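Local atomic coordinates of glycosyl hyrolase, family 3 (Deinococcus radiodurans, PDB entry 3TEV), a protein that probably hydrolyses O-glycosidic bonds and belongs to glycoside hydrolase family 3. Residues A[36-40]-A[67-71]; A[279-284]-A[305-309]. Numbering follows the deposited sequence.

In the fold
Both contacts join neighbouring helices of one TIM-barrel-type domain, the family 3 N-terminal domain. In contact 1, helix 33-42 packs on helix 57-71, the helices that follow strands 22-24 and 46-49. In contact 2, helix 275-285 packs on helix 296-309, with strand 290-291 between them in the chain. The contacts come in series, contact 1 closing before contact 2 opens, but strand 290-291 lies beside strand 22-24 in the sheet, which brings the two ends of the domain together. Their centres lie 23 Å apart and their nearest atoms about 11 Å, without touching. Helix 296-309 bridges the gap: its Arg296, Gln299 and Leu303 meet Tyr38 of helix 33-42, so the helical layer continues from one contact to the other.

Contact 1 (A[36-40]-A[67-71]); sequences AAYLR and LREVM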
loop_
_atom_site.group_PDB
_atom_site.type_symbol
_atom_site.label_atom_id
_atom_site.label_comp_id
_atom_site.label_asym_id
_atom_site.label_seq_id
_atom_site.Cartn_x
_atom_site.Cartn_y
_atom_site.Cartn_z
ATOM N N ALA A 36 -14.356 -6.607 16.937
ATOM C CA ALA A 36 -13.314 -7.350 17.640
ATOM C C ALA A 36 -13.474 -8.858 17.398
ATOM O O ALA A 36 -12.493 -9.543 17.100
ATOM C CB ALA A 36 -13.355 -7.049 19.129
ATOM N N ALA A 37 -14.706 -9.358 17.531
ATOM C CA ALA A 37 -14.982 -10.784 17.356
ATOM C C ALA A 37 -14.606 -11.202 15.925
ATOM O O ALA A 37 -14.004 -12.237 15.702
ATOM C CB ALA A 37 -16.479 -11.097 17.644
ATOM N N TYR A 38 -14.931 -10.345 14.970
ATOM C CA TYR A 38 -14.654 -10.599 13.565
ATOM C C TYR A 38 -13.141 -10.614 13.224
ATOM O O TYR A 38 -12.674 -11.531 12.553
ATOM C CB TYR A 38 -15.409 -9.544 12.766
ATOM C CG TYR A 38 -15.128 -9.502 11.301
ATOM C CD1 TYR A 38 -15.790 -10.365 10.423
ATOM C CD2 TYR A 38 -14.241 -8.557 10.774
ATOM C CE1 TYR A 38 -15.555 -10.322 9.071
ATOM C CE2 TYR A 38 -13.999 -8.499 9.403
ATOM C CZ TYR A 38 -14.672 -9.385 8.567
ATOM O OH TYR A 38 -14.461 -9.331 7.223
ATOM N N LEU A 39 -12.383 -9.615 13.685
ATOM C CA LEU A 39 -10.929 -9.644 13.515
ATOM C C LEU A 39 -10.305 -10.926 14.080
ATOM O O LEU A 39 -9.455 -11.564 13.452
ATOM C CB LEU A 39 -10.279 -8.436 14.188
ATOM C CG LEU A 39 -10.580 -7.064 13.575
ATOM C CD1 LEU A 39 -10.261 -5.924 14.557
ATOM C CD2 LEU A 39 -9.853 -6.882 12.238
ATOM N N ARG A 40 -10.746 -11.302 15.275
ATOM C CA ARG A 40 -10.196 -12.438 15.965
ATOM C C ARG A 40 -10.589 -13.724 15.227
ATOM O O ARG A 40 -9.745 -14.570 14.943
ATOM C CB ARG A 40 -10.716 -12.423 17.396
ATOM C CG ARG A 40 -9.780 -12.988 18.395
ATOM C CD ARG A 40 -10.392 -12.945 19.814
ATOM N NE ARG A 40 -10.103 -11.722 20.574
ATOM C CZ ARG A 40 -8.910 -11.443 21.104
ATOM N NH1 ARG A 40 -7.877 -12.268 20.918
ATOM N NH2 ARG A 40 -8.736 -10.329 21.801
ATOM N N LEU A 67 -6.800 -2.307 18.860
ATOM C CA LEU A 67 -6.510 -3.118 17.678
ATOM C C LEU A 67 -5.282 -3.963 17.902
ATOM O O LEU A 67 -5.237 -5.113 17.488
ATOM C CB LEU A 67 -6.301 -2.245 16.449
ATOM C CG LEU A 67 -7.579 -1.674 15.856
ATOM C CD1 LEU A 67 -7.271 -0.433 14.930
ATOM C CD2 LEU A 67 -8.341 -2.789 15.135
ATOM N N ARG A 68 -4.289 -3.388 18.568
ATOM C CA ARG A 68 -3.095 -4.121 18.870
ATOM C C ARG A 68 -3.381 -5.267 19.847
ATOM O O ARG A 68 -2.789 -6.339 19.731
ATOM C CB ARG A 68 -2.005 -3.186 19.422
ATOM C CG ARG A 68 -0.841 -3.922 20.084
ATOM C CD ARG A 68 -0.078 -4.816 19.086
ATOM N NE ARG A 68 1.048 -5.482 19.734
ATOM C CZ ARG A 68 0.947 -6.582 20.481
ATOM N NH1 ARG A 68 -0.237 -7.159 20.696
ATOM N NH2 ARG A 68 2.042 -7.106 21.026
ATOM N N GLU A 69 -4.284 -5.038 20.800
ATOM C CA GLU A 69 -4.634 -6.064 21.774
ATOM C C GLU A 69 -5.363 -7.232 21.101
ATOM O O GLU A 69 -5.057 -8.389 21.363
ATOM C CB GLU A 69 -5.462 -5.471 22.917
ATOM C CG GLU A 69 -6.069 -6.510 23.863
ATOM C CD GLU A 69 -5.026 -7.283 24.654
ATOM O OE1 GLU A 69 -3.898 -6.763 24.830
ATOM O OE2 GLU A 69 -5.333 -8.407 25.111
ATOM N N VAL A 70 -6.298 -6.917 20.206
ATOM C CA VAL A 70 -7.066 -7.936 19.497
ATOM C C VAL A 70 -6.215 -8.682 18.465
ATOM O O VAL A 70 -6.257 -9.893 18.411
ATOM C CB VAL A 70 -8.330 -7.314 18.842
ATOM C CG1 VAL A 70 -9.140 -8.357 18.041
ATOM C CG2 VAL A 70 -9.202 -6.682 19.915
HETATM N N MSE A 71 -5.426 -7.962 17.670
HETATM C CA MSE A 71 -4.697 -8.559 16.549
HETATM C C MSE A 71 -3.343 -9.200 16.910
HETATM O O MSE A 71 -2.841 -10.043 16.163
HETATM C CB MSE A 71 -4.510 -7.524 15.431
HETATM C CG MSE A 71 -5.829 -6.931 14.898
HETATM SE SE MSE A 71 -5.529 -5.391 13.717
HETATM C CE MSE A 71 -5.144 -6.400 12.180
#
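Apolar side chains make up the heart of this helix-helix contact. Leu39 points its CA-to-CB bond at the other helix, and its CD1 reaches Leu67 CD2 at 3.7 Å, while its CB lies 4.0 Å from Val70 CG1. Val70 sits between Leu39 and Ala36: its CG2 is 4.2 Å from Ala36 CB, and its CG1 comes within 3.7 Å of the Ala36 carbonyl oxygen O. Ala36 O takes the helical hydrogen bond from Arg40 N (3.1 Å); the Val70 methyl beside it is only a van der Waals neighbour. Together the two segments bury 299 Å².

The helices run roughly the same way, with a crossing angle of -42°, and their axes approach to 9.8 Å; the closest CA pair is Arg40 and Val70, at 6.5 Å. This is the arrangement of successive outer helices in a TIM barrel: helix 33-42 leads into strand 46-49, which in turn leads into helix 57-71. Leu39 also touches Ile24 on strand 22-24, so the same side chain that meets helix 57-71 faces the sheet, and Leu67 and Val70 rest on Leu26 and Leu31 of the loop before helix 33-42.

No hydrogen bond crosses the segments; the polar part is the Arg40 guanidinium lying against the last turn of helix 57-71. Arg40 leaves its helix sideways and then extends toward that turn, bringing NH2 to 3.7 Å from Val70 CA and 4.2 Å from Glu69 O. Val70 O lies over one face of its guanidinium, at the exposed margin of the contact.

Contact 2 (A[279-284]-A[305-309]); sequences AVRALR and AVAEY
This is a mainly apolar contact between two neighbouring outer helices of the barrel, 275-285 and 296-309, linked through strand 290-291. Segment 279-284 is regular helix (phi -61 to -67°, psi -40 to -45°); 305-309 is looser, with psi near -30° from Val306 to Glu308. Their axes approach to 9.7 Å with N-to-C directions 41° apart, and Val280 and Val306 are the closest CA pair at 5.8 Å. The two segments bury 329 Å². Val280 (chi1 t) sets CG2 3.5 Å from Ala305 O and 4.0 Å from Tyr309 CB. Leu283 (m, t) puts CD1 4.0 Å from Val306 CG1, while Ala279 CB lies 4.3 Å from Val306 CG2. Tyr309 (chi1 t, chi2 72°) lays its ring across the other helix: CE2 is 3.8 Å from Leu283 CB and CE1 3.6 Å from Arg284 CG, with CD1 over one face of the Arg284 guanidinium. No hydrogen bond crosses. Ala279 and Leu283 also touch Val290 on strand 290-291, the way outer helices of a (beta/alpha)8 TIM barrel pack on its strands.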
loop_
_atom_site.group_PDB
_atom_site.type_symbol
_atom_site.label_atom_id
_atom_site.label_comp_id
_atom_site.label_asym_id
_atom_site.label_seq_id
_atom_site.Cartn_x
_atom_site.Cartn_y
_atom_site.Cartn_z
ATOM N N ALA A 279 -8.744 -10.490 -5.974
ATOM C CA ALA A 279 -7.844 -10.640 -4.851
ATOM C C ALA A 279 -6.944 -11.888 -5.004
ATOM O O ALA A 279 -5.748 -11.833 -4.740
ATOM C CB ALA A 279 -8.623 -10.685 -3.567
ATOM N N VAL A 280 -7.513 -12.992 -5.480
ATOM C CA VAL A 280 -6.739 -14.204 -5.693
ATOM C C VAL A 280 -5.702 -13.962 -6.792
ATOM O O VAL A 280 -4.529 -14.311 -6.649
ATOM C CB VAL A 280 -7.678 -15.420 -5.979
ATOM C CG1 VAL A 280 -6.919 -16.602 -6.570
ATOM C CG2 VAL A 280 -8.405 -15.824 -4.688
ATOM N N ARG A 281 -6.134 -13.303 -7.865
ATOM C CA ARG A 281 -5.235 -12.984 -8.977
ATOM C C ARG A 281 -4.078 -12.063 -8.531
ATOM O O ARG A 281 -2.929 -12.296 -8.925
ATOM C CB ARG A 281 -6.029 -12.400 -10.152
ATOM C CG ARG A 281 -5.186 -11.881 -11.327
ATOM C CD ARG A 281 -4.585 -12.983 -12.265
ATOM N NE ARG A 281 -3.735 -12.415 -13.327
ATOM C CZ ARG A 281 -3.256 -13.097 -14.375
ATOM N NH1 ARG A 281 -3.530 -14.388 -14.541
ATOM N NH2 ARG A 281 -2.499 -12.484 -15.275
ATOM N N ALA A 282 -4.359 -11.069 -7.678
ATOM C CA ALA A 282 -3.305 -10.202 -7.143
ATOM C C ALA A 282 -2.265 -10.992 -6.348
ATOM O O ALA A 282 -1.061 -10.773 -6.515
ATOM C CB ALA A 282 -3.880 -9.069 -6.274
ATOM N N LEU A 283 -2.730 -11.899 -5.483
ATOM C CA LEU A 283 -1.818 -12.667 -4.660
ATOM C C LEU A 283 -0.973 -13.563 -5.565
ATOM O O LEU A 283 0.244 -13.591 -5.427
ATOM C CB LEU A 283 -2.567 -13.476 -3.601
ATOM C CG LEU A 283 -3.214 -12.635 -2.491
ATOM C CD1 LEU A 283 -4.288 -13.457 -1.785
ATOM C CD2 LEU A 283 -2.169 -12.065 -1.483
ATOM N N ARG A 284 -1.612 -14.227 -6.532
ATOM C CA ARG A 284 -0.897 -15.098 -7.472
ATOM C C ARG A 284 0.128 -14.312 -8.285
ATOM O O ARG A 284 1.259 -14.775 -8.478
ATOM C CB ARG A 284 -1.866 -15.791 -8.432
ATOM C CG ARG A 284 -2.595 -16.985 -7.871
ATOM C CD ARG A 284 -3.314 -17.774 -8.987
ATOM N NE ARG A 284 -3.795 -19.063 -8.491
ATOM C CZ ARG A 284 -5.050 -19.487 -8.575
ATOM N NH1 ARG A 284 -5.979 -18.749 -9.169
ATOM N NH2 ARG A 284 -5.375 -20.668 -8.082
ATOM N N ALA A 305 -12.914 -16.362 -1.180
ATOM C CA ALA A 305 -12.123 -16.689 -2.362
ATOM C C ALA A 305 -10.679 -17.011 -1.970
ATOM O O ALA A 305 -10.092 -17.970 -2.467
ATOM C CB ALA A 305 -12.157 -15.548 -3.373
ATOM N N VAL A 306 -10.102 -16.227 -1.068
ATOM C CA VAL A 306 -8.729 -16.473 -0.687
ATOM C C VAL A 306 -8.638 -17.791 0.095
ATOM O O VAL A 306 -7.611 -18.489 0.022
ATOM C CB VAL A 306 -8.137 -15.267 0.085
ATOM C CG1 VAL A 306 -6.713 -15.551 0.583
ATOM C CG2 VAL A 306 -8.151 -14.017 -0.818
ATOM N N ALA A 307 -9.714 -18.153 0.809
ATOM C CA ALA A 307 -9.749 -19.433 1.543
ATOM C C ALA A 307 -9.600 -20.659 0.628
ATOM O O ALA A 307 -9.099 -21.686 1.058
ATOM C CB ALA A 307 -11.027 -19.558 2.404
ATOM N N GLU A 308 -10.018 -20.538 -0.632
ATOM C CA GLU A 308 -9.884 -21.634 -1.610
ATOM C C GLU A 308 -8.495 -21.679 -2.245
ATOM O O GLU A 308 -8.019 -22.743 -2.638
ATOM C CB GLU A 308 -10.934 -21.501 -2.712
ATOM C CG GLU A 308 -12.351 -21.450 -2.192
ATOM C CD GLU A 308 -12.730 -22.720 -1.437
ATOM O OE1 GLU A 308 -12.284 -23.831 -1.841
ATOM O OE2 GLU A 308 -13.468 -22.611 -0.428
ATOM N N TYR A 309 -7.852 -20.519 -2.332
ATOM C CA TYR A 309 -6.519 -20.385 -2.914
ATOM C C TYR A 309 -5.416 -20.872 -1.963
ATOM O O TYR A 309 -4.522 -21.612 -2.342
ATOM C CB TYR A 309 -6.315 -18.917 -3.318
ATOM C CG TYR A 309 -4.882 -18.440 -3.429
ATOM C CD1 TYR A 309 -4.054 -18.845 -4.484
ATOM C CD2 TYR A 309 -4.359 -17.544 -2.500
ATOM C CE1 TYR A 309 -2.735 -18.388 -4.577
ATOM C CE2 TYR A 309 -3.080 -17.080 -2.604
ATOM C CZ TYR A 309 -2.268 -17.506 -3.632
ATOM O OH TYR A 309 -0.973 -17.033 -3.693
#